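Local coordinates for putative phosphinothricin acetyltransferase YwnH (PDB 1VHS), which probably inactivates the herbicide phosphinothricin by transferring an acetyl group from acetyl-CoA to it, as a member of the GNAT acetyltransferase superfamily, at residues W141-G146 / R154-I159; R52-A57 / W67-T72. All coordinates share one frame; numbering follows the deposited sequence. Where two conformers were deposited one is given.

Contact 1 of 2, residues W141-G146 / R154-I159; sequences WGLFPG and RYDLKI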
# COMPACT_ATOMS: atom_id res chain seq x y z
N TRP A 141 -12.58 5.46 -9.00
CA TRP A 141 -13.68 4.54 -9.23
C TRP A 141 -14.74 4.68 -8.14
O TRP A 141 -15.87 4.20 -8.30
CB TRP A 141 -13.18 3.10 -9.24
CG TRP A 141 -12.43 2.69 -10.47
CD1 TRP A 141 -12.16 3.45 -11.58
CD2 TRP A 141 -11.86 1.40 -10.72
NE1 TRP A 141 -11.46 2.71 -12.50
CE2 TRP A 141 -11.26 1.45 -12.00
CE3 TRP A 141 -11.79 0.21 -9.98
CZ2 TRP A 141 -10.61 0.35 -12.56
CZ3 TRP A 141 -11.14 -0.88 -10.54
CH2 TRP A 141 -10.55 -0.81 -11.82
N GLY A 142 -14.38 5.32 -7.04
CA GLY A 142 -15.35 5.50 -5.98
C GLY A 142 -14.92 6.46 -4.89
O GLY A 142 -13.74 6.78 -4.74
N LEU A 143 -15.91 6.92 -4.14
CA LEU A 143 -15.68 7.82 -3.02
C LEU A 143 -16.71 7.42 -1.98
O LEU A 143 -17.92 7.50 -2.21
CB LEU A 143 -15.89 9.28 -3.44
CG LEU A 143 -15.41 10.36 -2.47
CD1 LEU A 143 -15.43 11.72 -3.17
CD2 LEU A 143 -16.28 10.39 -1.22
N PHE A 144 -16.22 6.94 -0.84
CA PHE A 144 -17.09 6.53 0.26
C PHE A 144 -16.96 7.67 1.26
O PHE A 144 -15.97 7.77 1.99
CB PHE A 144 -16.61 5.20 0.85
CG PHE A 144 -16.52 4.06 -0.16
CD1 PHE A 144 -17.25 4.11 -1.35
CD2 PHE A 144 -15.74 2.95 0.10
CE1 PHE A 144 -17.21 3.05 -2.26
CE2 PHE A 144 -15.69 1.87 -0.81
CZ PHE A 144 -16.43 1.93 -1.99
N PRO A 145 -17.97 8.55 1.31
CA PRO A 145 -18.00 9.71 2.20
C PRO A 145 -18.05 9.48 3.70
O PRO A 145 -18.92 8.78 4.21
CB PRO A 145 -19.19 10.51 1.68
CG PRO A 145 -20.14 9.45 1.25
CD PRO A 145 -19.25 8.42 0.57
N GLY A 146 -17.09 10.09 4.39
CA GLY A 146 -17.00 10.01 5.84
C GLY A 146 -17.12 8.65 6.51
O GLY A 146 -17.59 8.57 7.64
N ARG A 154 -14.59 12.98 10.57
CA ARG A 154 -14.89 12.01 9.53
C ARG A 154 -14.07 12.24 8.27
O ARG A 154 -13.89 13.38 7.83
CB ARG A 154 -16.38 12.03 9.24
CG ARG A 154 -17.21 11.71 10.49
CD ARG A 154 -18.68 11.73 10.20
NE ARG A 154 -19.05 10.71 9.23
CZ ARG A 154 -20.28 10.55 8.75
NH1 ARG A 154 -20.53 9.59 7.87
NH2 ARG A 154 -21.25 11.36 9.14
N TYR A 155 -13.58 11.15 7.69
CA TYR A 155 -12.75 11.21 6.49
C TYR A 155 -13.34 10.40 5.34
O TYR A 155 -13.98 9.38 5.56
CB TYR A 155 -11.36 10.66 6.80
CG TYR A 155 -10.61 11.41 7.87
CD1 TYR A 155 -10.95 11.28 9.22
CD2 TYR A 155 -9.55 12.25 7.54
CE1 TYR A 155 -10.25 11.97 10.21
CE2 TYR A 155 -8.85 12.94 8.52
CZ TYR A 155 -9.20 12.80 9.85
OH TYR A 155 -8.49 13.48 10.81
N ASP A 156 -13.08 10.85 4.12
CA ASP A 156 -13.56 10.17 2.92
C ASP A 156 -12.51 9.18 2.43
O ASP A 156 -11.31 9.42 2.54
CB ASP A 156 -13.78 11.19 1.78
CG ASP A 156 -14.93 12.14 2.03
OD1 ASP A 156 -15.09 13.07 1.22
OD2 ASP A 156 -15.68 11.96 3.02
N LEU A 157 -12.97 8.06 1.88
CA LEU A 157 -12.04 7.09 1.32
C LEU A 157 -12.28 7.05 -0.19
O LEU A 157 -13.40 6.81 -0.64
CB LEU A 157 -12.29 5.69 1.89
CG LEU A 157 -11.31 4.63 1.36
CD1 LEU A 157 -9.90 4.94 1.87
CD2 LEU A 157 -11.76 3.24 1.80
N LYS A 158 -11.24 7.33 -0.96
CA LYS A 158 -11.37 7.27 -2.40
C LYS A 158 -10.77 5.97 -2.89
O LYS A 158 -9.77 5.48 -2.34
CB LYS A 158 -10.64 8.44 -3.08
CG LYS A 158 -11.45 9.72 -3.13
CD LYS A 158 -10.80 10.76 -4.04
CE LYS A 158 -11.71 11.97 -4.18
NZ LYS A 158 -11.24 12.87 -5.27
N ILE A 159 -11.38 5.38 -3.91
CA ILE A 159 -10.87 4.15 -4.48
C ILE A 159 -10.43 4.49 -5.90
O ILE A 159 -11.23 4.99 -6.69
CB ILE A 159 -11.96 3.05 -4.57
CG1 ILE A 159 -12.58 2.80 -3.20
CG2 ILE A 159 -11.33 1.75 -5.10
CD1 ILE A 159 -11.57 2.65 -2.09
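Strand 139-150, at one edge of the mixed GNAT sheet, pairs antiparallel with strand 153-163 in a beta hairpin, and a classic beta bulge interrupts the pairing where Trp141 and Gly142 both face Ile159. Ile159 O accepts both of their N-H groups: Trp141 N at 2.7 Å, and Gly142 N at 3.2 Å, the latter on a lone pair. Beyond the bulge the pairing is regular, with Phe144 and Leu157 joined by two nearly straight backbone bonds. On the face carrying Leu143, Asp156 and Lys158, the isobutyl group of Leu143, its CG anti to the backbone N (chi1 -167°), lies obliquely across its neighbours: CD1 meets Lys158 CE at 3.9 Å and CD2 meets Asp156 OD1. The extended Lys158 chain carries NZ on to a salt bridge with Glu140. On the other face the Phe144 ring brings CE2 to 4.0 Å from Ile159 CG1, while Leu157 reaches on to Phe121 and Phe123 of the neighbouring strand 117-123.

Asp156 closes the far end with its OD2, which takes Gly146 N at 2.7 Å from above the carboxylate plane. Arg154 can be followed outward: CB lies 4.0 Å from both Gly146 CA and Gly146 O, CG and CD lead away from the backbone, and a bend at chi3 (63°) turns the guanidinium back. Its edge then grips one oxygen side-on, with NE on a lone pair of Gly146 O at 3.0 Å and NH1 above that carbonyl's plane at 3.1 Å.

Contact 2 of 2, residues R52-A57 / W67-T72; sequences RPLYVA and WISFET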
# COMPACT_ATOMS: atom_id res chain seq x y z
N ARG A 52 0.32 -12.95 -4.53
CA ARG A 52 -0.08 -11.70 -3.87
C ARG A 52 0.93 -11.47 -2.74
O ARG A 52 0.64 -11.67 -1.56
CB ARG A 52 -1.50 -11.83 -3.32
CG ARG A 52 -2.53 -12.10 -4.42
CD ARG A 52 -2.68 -10.89 -5.34
NE ARG A 52 -3.63 -11.13 -6.43
CZ ARG A 52 -3.33 -11.70 -7.59
NH1 ARG A 52 -4.27 -11.88 -8.51
NH2 ARG A 52 -2.08 -12.10 -7.85
N PRO A 53 2.14 -11.04 -3.11
CA PRO A 53 3.20 -10.81 -2.14
C PRO A 53 3.38 -9.46 -1.49
O PRO A 53 2.73 -8.47 -1.83
CB PRO A 53 4.45 -11.22 -2.91
CG PRO A 53 4.14 -10.71 -4.29
CD PRO A 53 2.65 -10.95 -4.49
N LEU A 54 4.28 -9.46 -0.51
CA LEU A 54 4.66 -8.28 0.22
C LEU A 54 6.13 -8.10 -0.12
O LEU A 54 6.93 -9.01 0.06
CB LEU A 54 4.51 -8.50 1.73
CG LEU A 54 5.01 -7.34 2.60
CD1 LEU A 54 4.19 -6.10 2.29
CD2 LEU A 54 4.89 -7.71 4.07
N TYR A 55 6.47 -6.93 -0.66
CA TYR A 55 7.85 -6.63 -1.01
C TYR A 55 8.36 -5.52 -0.10
O TYR A 55 7.60 -4.64 0.28
CB TYR A 55 7.98 -6.13 -2.44
CG TYR A 55 7.60 -7.12 -3.50
CD1 TYR A 55 6.28 -7.24 -3.93
CD2 TYR A 55 8.55 -7.96 -4.07
CE1 TYR A 55 5.92 -8.16 -4.91
CE2 TYR A 55 8.20 -8.89 -5.05
CZ TYR A 55 6.89 -8.98 -5.47
OH TYR A 55 6.53 -9.91 -6.41
N VAL A 56 9.64 -5.57 0.25
CA VAL A 56 10.20 -4.51 1.06
C VAL A 56 11.28 -3.85 0.22
O VAL A 56 11.85 -4.47 -0.68
CB VAL A 56 10.81 -5.04 2.39
CG1 VAL A 56 9.70 -5.52 3.31
CG2 VAL A 56 11.79 -6.16 2.11
N ALA A 57 11.52 -2.57 0.49
CA ALA A 57 12.52 -1.81 -0.22
C ALA A 57 13.61 -1.42 0.78
O ALA A 57 13.32 -0.83 1.83
CB ALA A 57 11.90 -0.56 -0.84
N TRP A 67 7.53 -0.46 1.93
CA TRP A 67 7.03 -1.74 1.48
C TRP A 67 5.83 -1.61 0.56
O TRP A 67 5.14 -0.58 0.57
CB TRP A 67 6.70 -2.68 2.66
CG TRP A 67 5.83 -2.15 3.77
CD1 TRP A 67 6.25 -1.55 4.93
CD2 TRP A 67 4.40 -2.27 3.88
NE1 TRP A 67 5.18 -1.30 5.75
CE2 TRP A 67 4.03 -1.74 5.14
CE3 TRP A 67 3.41 -2.80 3.05
CZ2 TRP A 67 2.70 -1.70 5.58
CZ3 TRP A 67 2.09 -2.76 3.48
CH2 TRP A 67 1.75 -2.22 4.74
N ILE A 68 5.62 -2.64 -0.24
CA ILE A 68 4.51 -2.71 -1.20
C ILE A 68 3.79 -4.02 -0.95
O ILE A 68 4.40 -5.09 -0.98
CB ILE A 68 5.01 -2.72 -2.65
CG1 ILE A 68 5.92 -1.53 -2.92
CG2 ILE A 68 3.82 -2.67 -3.60
CD1 ILE A 68 6.56 -1.58 -4.31
N SER A 69 2.49 -3.94 -0.71
CA SER A 69 1.70 -5.13 -0.43
C SER A 69 0.61 -5.32 -1.48
O SER A 69 -0.09 -4.36 -1.81
CB SER A 69 1.05 -5.01 0.95
OG SER A 69 0.05 -6.00 1.16
N PHE A 70 0.50 -6.53 -2.01
CA PHE A 70 -0.57 -6.84 -2.96
C PHE A 70 -1.54 -7.69 -2.15
O PHE A 70 -1.13 -8.64 -1.48
CB PHE A 70 -0.06 -7.64 -4.16
CG PHE A 70 0.76 -6.83 -5.12
CD1 PHE A 70 2.14 -6.76 -4.99
CD2 PHE A 70 0.14 -6.10 -6.13
CE1 PHE A 70 2.90 -5.97 -5.86
CE2 PHE A 70 0.89 -5.31 -7.01
CZ PHE A 70 2.27 -5.24 -6.87
N GLU A 71 -2.81 -7.34 -2.18
CA GLU A 71 -3.80 -8.09 -1.41
C GLU A 71 -5.01 -8.43 -2.25
O GLU A 71 -5.32 -7.74 -3.22
CB GLU A 71 -4.21 -7.27 -0.19
CG GLU A 71 -3.07 -7.11 0.82
CD GLU A 71 -3.34 -6.05 1.86
OE1 GLU A 71 -4.44 -6.06 2.44
OE2 GLU A 71 -2.44 -5.21 2.10
N THR A 72 -5.68 -9.52 -1.88
CA THR A 72 -6.87 -9.95 -2.60
C THR A 72 -7.99 -8.95 -2.37
O THR A 72 -8.03 -8.28 -1.33
CB THR A 72 -7.36 -11.32 -2.11
OG1 THR A 72 -7.71 -11.23 -0.72
CG2 THR A 72 -6.28 -12.36 -2.28
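Leu54 holds CG anti to its backbone N (chi1 175°), whereas Trp67 places CG in the crowded position between backbone N and carbonyl carbon (chi1 51°); together these torsions bring Leu54 CD1 to 3.5 Å from CE3 of the indole. The same methyl touches Ser69 CB (3.6 Å) and Ile68 O. On the opposite, Ile68-bearing face, Tyr55 and Phe70 both turn CG beside the backbone N, and their side chains cross obliquely with ring planes nearly perpendicular, Tyr55 CE1 lying 3.8 Å from Phe70 CE1. Phe70 also has Pro53 O at its ring edge, in plane, 3.6 Å from CD1. That oxygen accepts Phe70 N at 3.0 Å nearly along its C=O axis. Tyr55 and Ile68 form a hydrogen-bonded antiparallel pair, Tyr55 N to Ile68 O being almost straight at 2.8 Å.

On the Leu54 side, OG of the buried Ser69 donates to the anti lone pair of Glu71 OE2 at 2.8 Å and hydrogen-bonds His48 NE2. Trp44 NE1 is a second partner of Glu71 OE2, which should favour a charged carboxylate. The Trp67 indole stacks on Tyr88, a predicted acetyl-CoA-binding residue, while on the other face Ile68 packs against Leu102 and Ala106 of helix 98-109. Strands 54-58 and 64-72 make the beta hairpin in the N-terminal half of the GNAT fold, adjoining the predicted cofactor site.

Overall arrangement
Contacts 1 and 2 are separate antiparallel hairpins of one mixed sheet, their centres about 23 Å apart and their nearest atoms about 11 Å apart, without touching. Contact 2 is buried, between the edge strand 4-7 and the central strand 82-89, and its side chains are chiefly aromatic and aliphatic, with a few polar groups, such as Ser69 OG, hydrogen-bonded to residues around them. Contact 1 lies at the surface at the opposite edge of the sheet, where strand 139-150 is outermost in the chain, and side-chain-to-backbone bonds and charges supplement the strand pairing. Between the two hairpins lie strand 117-123 and strand 82-89, the latter carrying the predicted acetyl-CoA-binding residues Ile87 to Ile89.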